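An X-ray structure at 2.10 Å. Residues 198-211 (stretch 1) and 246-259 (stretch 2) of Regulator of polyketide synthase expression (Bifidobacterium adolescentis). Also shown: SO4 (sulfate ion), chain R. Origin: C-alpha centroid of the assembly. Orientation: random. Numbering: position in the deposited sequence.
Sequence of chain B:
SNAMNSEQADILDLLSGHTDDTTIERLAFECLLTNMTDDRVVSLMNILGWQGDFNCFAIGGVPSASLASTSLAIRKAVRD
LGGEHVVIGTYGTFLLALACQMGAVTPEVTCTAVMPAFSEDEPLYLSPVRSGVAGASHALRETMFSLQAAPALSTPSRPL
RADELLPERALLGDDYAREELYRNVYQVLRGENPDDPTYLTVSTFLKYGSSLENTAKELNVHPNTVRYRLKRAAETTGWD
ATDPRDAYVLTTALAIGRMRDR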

ATOM      1  N   THR B 198      24.375 -18.799  13.854  1.00 30.94           N
ATOM      2  CA  THR B 198      23.144 -18.980  14.635  1.00 24.77           C
ATOM      3  C   THR B 198      22.048 -19.692  13.832  1.00 27.77           C
ATOM      4  O   THR B 198      21.507 -20.700  14.275  1.00 30.99           O
ATOM      5  CB  THR B 198      22.604 -17.637  15.185  1.00 37.90           C
ATOM      6  OG1 THR B 198      23.670 -16.897  15.795  1.00 42.70           O
ATOM      7  CG2 THR B 198      21.520 -17.874  16.215  1.00 35.48           C
ATOM      8  N   TYR B 199      21.737 -19.173  12.647  1.00 32.51           N
ATOM      9  CA  TYR B 199      20.674 -19.735  11.814  1.00 28.83           C
ATOM     10  C   TYR B 199      20.925 -21.203  11.472  1.00 24.35           C
ATOM     11  O   TYR B 199      20.042 -22.046  11.599  1.00 29.18           O
ATOM     12  CB  TYR B 199      20.521 -18.935  10.517  1.00 28.25           C
ATOM     13  CG  TYR B 199      19.457 -19.482   9.585  1.00 30.22           C
ATOM     14  CD1 TYR B 199      18.127 -19.092   9.715  1.00 33.05           C
ATOM     15  CD2 TYR B 199      19.779 -20.394   8.585  1.00 33.23           C
ATOM     16  CE1 TYR B 199      17.149 -19.586   8.866  1.00 33.69           C
ATOM     17  CE2 TYR B 199      18.799 -20.909   7.740  1.00 29.40           C
ATOM     18  CZ  TYR B 199      17.491 -20.488   7.882  1.00 35.95           C
ATOM     19  OH  TYR B 199      16.520 -20.975   7.047  1.00 36.89           O
ATOM     20  N   LEU B 200      22.130 -21.501  11.019  1.00 27.27           N
ATOM     21  CA  LEU B 200      22.470 -22.876  10.686  1.00 32.08           C
ATOM     22  C   LEU B 200      22.280 -23.773  11.904  1.00 28.47           C
ATOM     23  O   LEU B 200      21.783 -24.894  11.782  1.00 30.51           O
ATOM     24  CB  LEU B 200      23.902 -22.967  10.181  1.00 32.35           C
ATOM     25  CG  LEU B 200      24.432 -24.375   9.918  1.00 42.33           C
ATOM     26  CD1 LEU B 200      23.649 -25.040   8.791  1.00 37.28           C
ATOM     27  CD2 LEU B 200      25.914 -24.293   9.578  1.00 51.66           C
ATOM     28  N   THR B 201      22.646 -23.269  13.080  1.00 28.52           N
ATOM     29  CA  THR B 201      22.605 -24.081  14.303  1.00 26.11           C
ATOM     30  C   THR B 201      21.182 -24.366  14.751  1.00 25.83           C
ATOM     31  O   THR B 201      20.858 -25.494  15.119  1.00 30.34           O
ATOM     32  CB  THR B 201      23.384 -23.435  15.470  1.00 30.90           C
ATOM     33  OG1 THR B 201      24.724 -23.170  15.055  1.00 32.90           O
ATOM     34  CG2 THR B 201      23.417 -24.384  16.673  1.00 25.50           C
ATOM     35  N   VAL B 202      20.331 -23.347  14.729  1.00 26.09           N
ATOM     36  CA  VAL B 202      18.920 -23.544  15.053  1.00 21.72           C
ATOM     37  C   VAL B 202      18.282 -24.501  14.042  1.00 23.79           C
ATOM     38  O   VAL B 202      17.568 -25.430  14.400  1.00 26.90           O
ATOM     39  CB  VAL B 202      18.163 -22.189  15.014  1.00 28.35           C
ATOM     40  CG1 VAL B 202      16.662 -22.406  15.116  1.00 24.32           C
ATOM     41  CG2 VAL B 202      18.658 -21.268  16.126  1.00 22.00           C
ATOM     42  N   SER B 203      18.539 -24.257  12.764  1.00 25.13           N
ATOM     43  CA  SER B 203      17.960 -25.083  11.719  1.00 25.47           C
ATOM     44  C   SER B 203      18.379 -26.536  11.919  1.00 31.24           C
ATOM     45  O   SER B 203      17.567 -27.458  11.844  1.00 34.14           O
ATOM     46  CB  SER B 203      18.451 -24.598  10.361  1.00 29.86           C
ATOM     47  OG  SER B 203      17.955 -25.439   9.340  1.00 36.55           O
ATOM     48  N   THR B 204      19.668 -26.738  12.167  1.00 25.47           N
ATOM     49  CA  THR B 204      20.196 -28.083  12.302  1.00 26.02           C
ATOM     50  C   THR B 204      19.631 -28.729  13.563  1.00 21.60           C
ATOM     51  O   THR B 204      19.291 -29.896  13.558  1.00 25.68           O
ATOM     52  CB  THR B 204      21.737 -28.076  12.387  1.00 28.24           C
ATOM     53  OG1 THR B 204      22.283 -27.444  11.223  1.00 30.67           O
ATOM     54  CG2 THR B 204      22.261 -29.483  12.488  1.00 24.46           C
ATOM     55  N   PHE B 205      19.505 -27.956  14.628  1.00 26.24           N
ATOM     56  CA  PHE B 205      19.006 -28.476  15.886  1.00 28.09           C
ATOM     57  C   PHE B 205      17.583 -28.994  15.738  1.00 29.61           C
ATOM     58  O   PHE B 205      17.272 -30.070  16.199  1.00 32.69           O
ATOM     59  CB  PHE B 205      19.059 -27.366  16.929  1.00 27.49           C
ATOM     60  CG  PHE B 205      18.528 -27.749  18.277  1.00 32.08           C
ATOM     61  CD1 PHE B 205      19.279 -28.510  19.143  1.00 29.93           C
ATOM     62  CD2 PHE B 205      17.290 -27.318  18.692  1.00 30.44           C
ATOM     63  CE1 PHE B 205      18.796 -28.842  20.378  1.00 27.67           C
ATOM     64  CE2 PHE B 205      16.812 -27.648  19.929  1.00 26.91           C
ATOM     65  CZ  PHE B 205      17.565 -28.412  20.770  1.00 28.11           C
ATOM     66  N   LEU B 206      16.738 -28.226  15.065  1.00 24.87           N
ATOM     67  CA  LEU B 206      15.356 -28.614  14.828  1.00 31.19           C
ATOM     68  C   LEU B 206      15.231 -29.844  13.941  1.00 39.50           C
ATOM     69  O   LEU B 206      14.442 -30.728  14.205  1.00 40.46           O
ATOM     70  CB  LEU B 206      14.567 -27.450  14.239  1.00 25.16           C
ATOM     71  CG  LEU B 206      14.363 -26.240  15.146  1.00 29.91           C
ATOM     72  CD1 LEU B 206      13.755 -25.099  14.386  1.00 27.33           C
ATOM     73  CD2 LEU B 206      13.541 -26.564  16.357  1.00 24.48           C
ATOM     74  N   LYS B 207      16.052 -29.888  12.904  1.00 35.38           N
ATOM     75  CA  LYS B 207      16.061 -30.967  11.940  1.00 32.70           C
ATOM     76  C   LYS B 207      16.424 -32.276  12.602  1.00 41.37           C
ATOM     77  O   LYS B 207      15.888 -33.318  12.271  1.00 40.94           O
ATOM     78  CB  LYS B 207      17.051 -30.656  10.828  1.00 34.10           C
ATOM     79  CG  LYS B 207      17.196 -31.742   9.802  1.00 49.50           C
ATOM     80  CD  LYS B 207      18.139 -31.327   8.695  1.00 61.45           C
ATOM     81  CE  LYS B 207      18.411 -32.477   7.746  1.00 71.55           C
ATOM     82  NZ  LYS B 207      19.138 -32.043   6.522  1.00 75.40           N
ATOM     83  N   TYR B 208      17.342 -32.206  13.550  1.00 37.15           N
ATOM     84  CA  TYR B 208      17.903 -33.386  14.176  1.00 38.79           C
ATOM     85  C   TYR B 208      17.235 -33.778  15.471  1.00 43.15           C
ATOM     86  O   TYR B 208      17.834 -34.423  16.304  1.00 50.86           O
ATOM     87  CB  TYR B 208      19.412 -33.276  14.329  1.00 35.98           C
ATOM     88  CG  TYR B 208      20.116 -33.527  13.031  1.00 45.07           C
ATOM     89  CD1 TYR B 208      20.245 -32.528  12.093  1.00 50.47           C
ATOM     90  CD2 TYR B 208      20.625 -34.773  12.727  1.00 57.48           C
ATOM     91  CE1 TYR B 208      20.868 -32.753  10.904  1.00 59.01           C
ATOM     92  CE2 TYR B 208      21.262 -35.005  11.540  1.00 60.20           C
ATOM     93  CZ  TYR B 208      21.376 -33.995  10.629  1.00 62.35           C
ATOM     94  OH  TYR B 208      22.000 -34.219   9.430  1.00 61.37           O
ATOM     95  N   GLY B 209      15.988 -33.371  15.637  1.00 42.54           N
ATOM     96  CA  GLY B 209      15.235 -33.772  16.802  1.00 46.93           C
ATOM     97  C   GLY B 209      15.445 -32.990  18.071  1.00 50.50           C
ATOM     98  O   GLY B 209      15.171 -33.486  19.152  1.00 53.98           O
ATOM     99  N   SER B 210      15.937 -31.772  17.952  1.00 42.22           N
ATOM    100  CA  SER B 210      16.143 -30.962  19.132  1.00 39.57           C
ATOM    101  C   SER B 210      17.083 -31.677  20.076  1.00 35.15           C
ATOM    102  O   SER B 210      16.873 -31.703  21.272  1.00 34.94           O
ATOM    103  CB  SER B 210      14.813 -30.682  19.821  1.00 37.42           C
ATOM    104  OG  SER B 210      14.107 -29.669  19.153  1.00 40.06           O
ATOM    105  N   SER B 211      18.115 -32.280  19.507  1.00 33.00           N
ATOM    106  CA  SER B 211      19.157 -32.948  20.281  1.00 32.47           C
ATOM    107  C   SER B 211      20.449 -32.151  20.245  1.00 36.68           C
ATOM    108  O   SER B 211      21.005 -31.921  19.167  1.00 36.16           O
ATOM    109  CB  SER B 211      19.435 -34.329  19.699  1.00 41.84           C
ATOM    110  OG  SER B 211      20.678 -34.807  20.185  1.00 46.34           O
ATOM    111  N   ASP B 246       8.136 -23.314  21.474  1.00 28.10           N
ATOM    112  CA  ASP B 246       8.916 -22.352  20.693  1.00 24.26           C
ATOM    113  C   ASP B 246       9.538 -23.006  19.465  1.00 30.34           C
ATOM    114  O   ASP B 246       9.644 -22.379  18.404  1.00 26.66           O
ATOM    115  CB  ASP B 246      10.030 -21.710  21.541  1.00 21.02           C
ATOM    116  CG  ASP B 246       9.493 -20.853  22.667  1.00 27.90           C
ATOM    117  OD1 ASP B 246       8.295 -20.967  23.002  1.00 33.68           O
ATOM    118  OD2 ASP B 246      10.275 -20.058  23.215  1.00 29.82           O
ATOM    119  N   ALA B 247       9.975 -24.254  19.620  1.00 20.88           N
ATOM    120  CA  ALA B 247      10.600 -24.984  18.520  1.00 24.96           C
ATOM    121  C   ALA B 247       9.612 -25.150  17.364  1.00 24.17           C
ATOM    122  O   ALA B 247       9.978 -25.062  16.195  1.00 24.41           O
ATOM    123  CB  ALA B 247      11.127 -26.360  19.000  1.00 20.06           C
ATOM    124  N   TYR B 248       8.354 -25.391  17.697  1.00 24.64           N
ATOM    125  CA  TYR B 248       7.318 -25.455  16.676  1.00 23.35           C
ATOM    126  C   TYR B 248       7.162 -24.094  15.975  1.00 28.78           C
ATOM    127  O   TYR B 248       7.058 -24.035  14.752  1.00 26.79           O
ATOM    128  CB  TYR B 248       5.998 -25.922  17.283  1.00 24.94           C
ATOM    129  CG  TYR B 248       4.834 -25.790  16.336  1.00 25.16           C
ATOM    130  CD1 TYR B 248       4.716 -26.615  15.231  1.00 24.44           C
ATOM    131  CD2 TYR B 248       3.856 -24.836  16.546  1.00 31.29           C
ATOM    132  CE1 TYR B 248       3.650 -26.488  14.359  1.00 29.87           C
ATOM    133  CE2 TYR B 248       2.792 -24.709  15.693  1.00 27.58           C
ATOM    134  CZ  TYR B 248       2.695 -25.526  14.599  1.00 29.86           C
ATOM    135  OH  TYR B 248       1.621 -25.385  13.747  1.00 33.94           O
ATOM    136  N   VAL B 249       7.166 -23.005  16.745  1.00 23.56           N
ATOM    137  CA  VAL B 249       7.145 -21.659  16.159  1.00 21.89           C
ATOM    138  C   VAL B 249       8.356 -21.426  15.238  1.00 24.03           C
ATOM    139  O   VAL B 249       8.215 -20.980  14.104  1.00 22.43           O
ATOM    140  CB  VAL B 249       7.085 -20.555  17.246  1.00 24.60           C
ATOM    141  CG1 VAL B 249       7.133 -19.159  16.606  1.00 18.75           C
ATOM    142  CG2 VAL B 249       5.824 -20.707  18.110  1.00 21.68           C
ATOM    143  N   LEU B 250       9.546 -21.759  15.715  1.00 24.93           N
ATOM    144  CA  LEU B 250      10.748 -21.549  14.913  1.00 27.16           C
ATOM    145  C   LEU B 250      10.719 -22.366  13.613  1.00 25.86           C
ATOM    146  O   LEU B 250      11.042 -21.857  12.527  1.00 24.41           O
ATOM    147  CB  LEU B 250      11.991 -21.872  15.738  1.00 25.66           C
ATOM    148  CG  LEU B 250      12.339 -20.862  16.837  1.00 25.68           C
ATOM    149  CD1 LEU B 250      13.257 -21.486  17.878  1.00 22.04           C
ATOM    150  CD2 LEU B 250      12.974 -19.612  16.242  1.00 22.80           C
ATOM    151  N   THR B 251      10.306 -23.621  13.725  1.00 22.25           N
ATOM    152  CA  THR B 251      10.202 -24.508  12.569  1.00 22.71           C
ATOM    153  C   THR B 251       9.282 -23.864  11.527  1.00 27.40           C
ATOM    154  O   THR B 251       9.584 -23.859  10.334  1.00 21.46           O
ATOM    155  CB  THR B 251       9.664 -25.898  12.991  1.00 26.27           C
ATOM    156  OG1 THR B 251      10.537 -26.460  13.976  1.00 26.39           O
ATOM    157  CG2 THR B 251       9.560 -26.856  11.799  1.00 21.45           C
ATOM    158  N   THR B 252       8.177 -23.293  11.993  1.00 26.50           N
ATOM    159  CA  THR B 252       7.214 -22.657  11.099  1.00 24.94           C
ATOM    160  C   THR B 252       7.844 -21.448  10.422  1.00 24.34           C
ATOM    161  O   THR B 252       7.739 -21.275   9.204  1.00 22.09           O
ATOM    162  CB  THR B 252       5.928 -22.234  11.832  1.00 22.75           C
ATOM    163  OG1 THR B 252       5.331 -23.378  12.452  1.00 22.64           O
ATOM    164  CG2 THR B 252       4.927 -21.625  10.851  1.00 22.46           C
ATOM    165  N   ALA B 253       8.528 -20.626  11.207  1.00 21.93           N
ATOM    166  CA  ALA B 253       9.223 -19.471  10.649  1.00 25.29           C
ATOM    167  C   ALA B 253      10.239 -19.862   9.560  1.00 29.57           C
ATOM    168  O   ALA B 253      10.370 -19.174   8.542  1.00 28.28           O
ATOM    169  CB  ALA B 253       9.896 -18.664  11.762  1.00 21.70           C
ATOM    170  N   LEU B 254      10.968 -20.953   9.773  1.00 25.62           N
ATOM    171  CA  LEU B 254      11.970 -21.366   8.798  1.00 27.54           C
ATOM    172  C   LEU B 254      11.305 -21.772   7.485  1.00 24.19           C
ATOM    173  O   LEU B 254      11.825 -21.467   6.406  1.00 25.46           O
ATOM    174  CB  LEU B 254      12.859 -22.503   9.330  1.00 30.60           C
ATOM    175  CG  LEU B 254      13.789 -22.225  10.521  1.00 37.96           C
ATOM    176  CD1 LEU B 254      14.609 -23.467  10.870  1.00 34.86           C
ATOM    177  CD2 LEU B 254      14.709 -21.068  10.254  1.00 37.86           C
ATOM    178  N   ALA B 255      10.156 -22.442   7.578  1.00 23.24           N
ATOM    179  CA  ALA B 255       9.418 -22.833   6.386  1.00 28.51           C
ATOM    180  C   ALA B 255       8.987 -21.590   5.618  1.00 24.03           C
ATOM    181  O   ALA B 255       9.210 -21.496   4.405  1.00 29.76           O
ATOM    182  CB  ALA B 255       8.188 -23.707   6.743  1.00 18.62           C
ATOM    183  N   ILE B 256       8.362 -20.647   6.327  1.00 24.05           N
ATOM    184  CA  ILE B 256       7.945 -19.375   5.731  1.00 24.53           C
ATOM    185  C   ILE B 256       9.119 -18.711   5.016  1.00 22.55           C
ATOM    186  O   ILE B 256       9.036 -18.381   3.832  1.00 20.82           O
ATOM    187  CB  ILE B 256       7.387 -18.400   6.797  1.00 29.51           C
ATOM    188  CG1 ILE B 256       6.108 -18.952   7.415  1.00 28.29           C
ATOM    189  CG2 ILE B 256       7.081 -17.040   6.175  1.00 26.97           C
ATOM    190  CD1 ILE B 256       5.028 -19.133   6.406  1.00 27.16           C
ATOM    191  N   GLY B 257      10.220 -18.523   5.742  1.00 25.15           N
ATOM    192  CA  GLY B 257      11.415 -17.913   5.186  1.00 27.57           C
ATOM    193  C   GLY B 257      11.954 -18.609   3.944  1.00 35.09           C
ATOM    194  O   GLY B 257      12.249 -17.955   2.940  1.00 31.23           O
ATOM    195  N   ARG B 258      12.086 -19.933   4.003  1.00 26.76           N
ATOM    196  CA  ARG B 258      12.625 -20.689   2.869  1.00 30.79           C
ATOM    197  C   ARG B 258      11.744 -20.628   1.629  1.00 32.75           C
ATOM    198  O   ARG B 258      12.242 -20.475   0.520  1.00 35.83           O
ATOM    199  CB  ARG B 258      12.876 -22.142   3.253  1.00 26.00           C
ATOM    200  CG  ARG B 258      14.126 -22.303   4.067  1.00 23.53           C
ATOM    201  CD  ARG B 258      14.248 -23.698   4.676  1.00 30.47           C
ATOM    202  NE  ARG B 258      15.542 -23.858   5.345  1.00 40.25           N
ATOM    203  CZ  ARG B 258      15.732 -24.565   6.457  1.00 43.20           C
ATOM    204  NH1 ARG B 258      14.714 -25.200   7.031  1.00 37.70           N
ATOM    205  NH2 ARG B 258      16.944 -24.638   6.991  1.00 43.61           N
HETATM  206  N   MSE B 259      10.436 -20.749   1.820  1.00 27.38           N
HETATM  207  CA  MSE B 259       9.499 -20.631   0.711  1.00 27.85           C
HETATM  208  C   MSE B 259       9.544 -19.234   0.111  1.00 28.73           C
HETATM  209  O   MSE B 259       9.397 -19.065  -1.093  1.00 31.46           O
HETATM  210  CB  MSE B 259       8.082 -20.951   1.174  1.00 24.42           C
HETATM  211  CG  MSE B 259       7.945 -22.383   1.642  1.00 26.46           C
HETATM  212 SE   MSE B 259       6.139 -22.908   2.077  0.82 31.96          SE
HETATM  213  CE  MSE B 259       5.731 -21.662   3.556  1.00 22.73           C
TER
HETATM  214  S   SO4 R 265      18.658 -22.354   4.094  1.00 80.83           S
HETATM  215  O1  SO4 R 265      18.879 -23.461   5.022  1.00 72.29           O
HETATM  216  O2  SO4 R 265      19.850 -21.506   4.005  1.00 81.24           O
HETATM  217  O3  SO4 R 265      18.331 -22.888   2.775  1.00 86.52           O
HETATM  218  O4  SO4 R 265      17.534 -21.557   4.571  1.00 84.25           O
HETATM  219  O   HOH W   1      15.446 -26.979   9.722  1.00 39.65           O

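Two helices, 198-207 and 246-259, cross at 115° between their N-to-C directions, with axes 10.5 Å apart at closest approach; 422 Å² is buried between the stretches, mostly by apolar side chains. Leu 206 is the knob: its CA-to-CB bond points toward the second helix, and its m,t rotamer (chi1 -66°, chi2 172°) sets the isobutyl end among Ala 247, Leu 250, Thr 251 and Leu 254. Leu 206 CD2 lies 3.6 Å from Ala 247 CB, where a lone methyl leaves room for the close approach, while Leu 206 CD1 is 3.9 Å from Leu 250 CB and 4.0 Å from Leu 254 CD1. The m rotamer of Thr 251 lets Thr 251 OG1 donate to Ala 247 O (2.7 Å), so the hydroxyl is satisfied within its own helix even though Thr 251 OG1 lies 3.5 Å from Leu 206 CD1. Leu 254, also m,t, reaches in the other direction: its CD1 packs 3.8 Å from Ser 203 CA and its CD2 only 3.2 Å from Tyr 199 CE1, a tight contact oblique to the ring. Val 202 CG1 adds a looser contact, 4.5 Å from Leu 250 CD1.

Polar groups close one end of the interface. Tyr 199 starts sideways, but its t rotamer (chi1 179°) brings the phenol near the second helix. Arg 258 also leaves its backbone sideways; its long chain, extended at chi2 and chi3, carries the guanidinium to Ser 203, whose t rotamer presents the acceptor: Arg 258 NH2 donates to Ser 203 OG (2.7 Å). A sulfate, probably from the crystallisation liquor, bridges the helices, with Tyr 199 OH donating to SO4 O4 (2.7 Å), Arg 258 NE to SO4 O4 (3.1 Å) and Arg 258 NH2 to SO4 O1 (3.0 Å). Water 1 donates to Ser 203 O (3.0 Å) and weakly accepts from Arg 258 NH1 (3.3 Å).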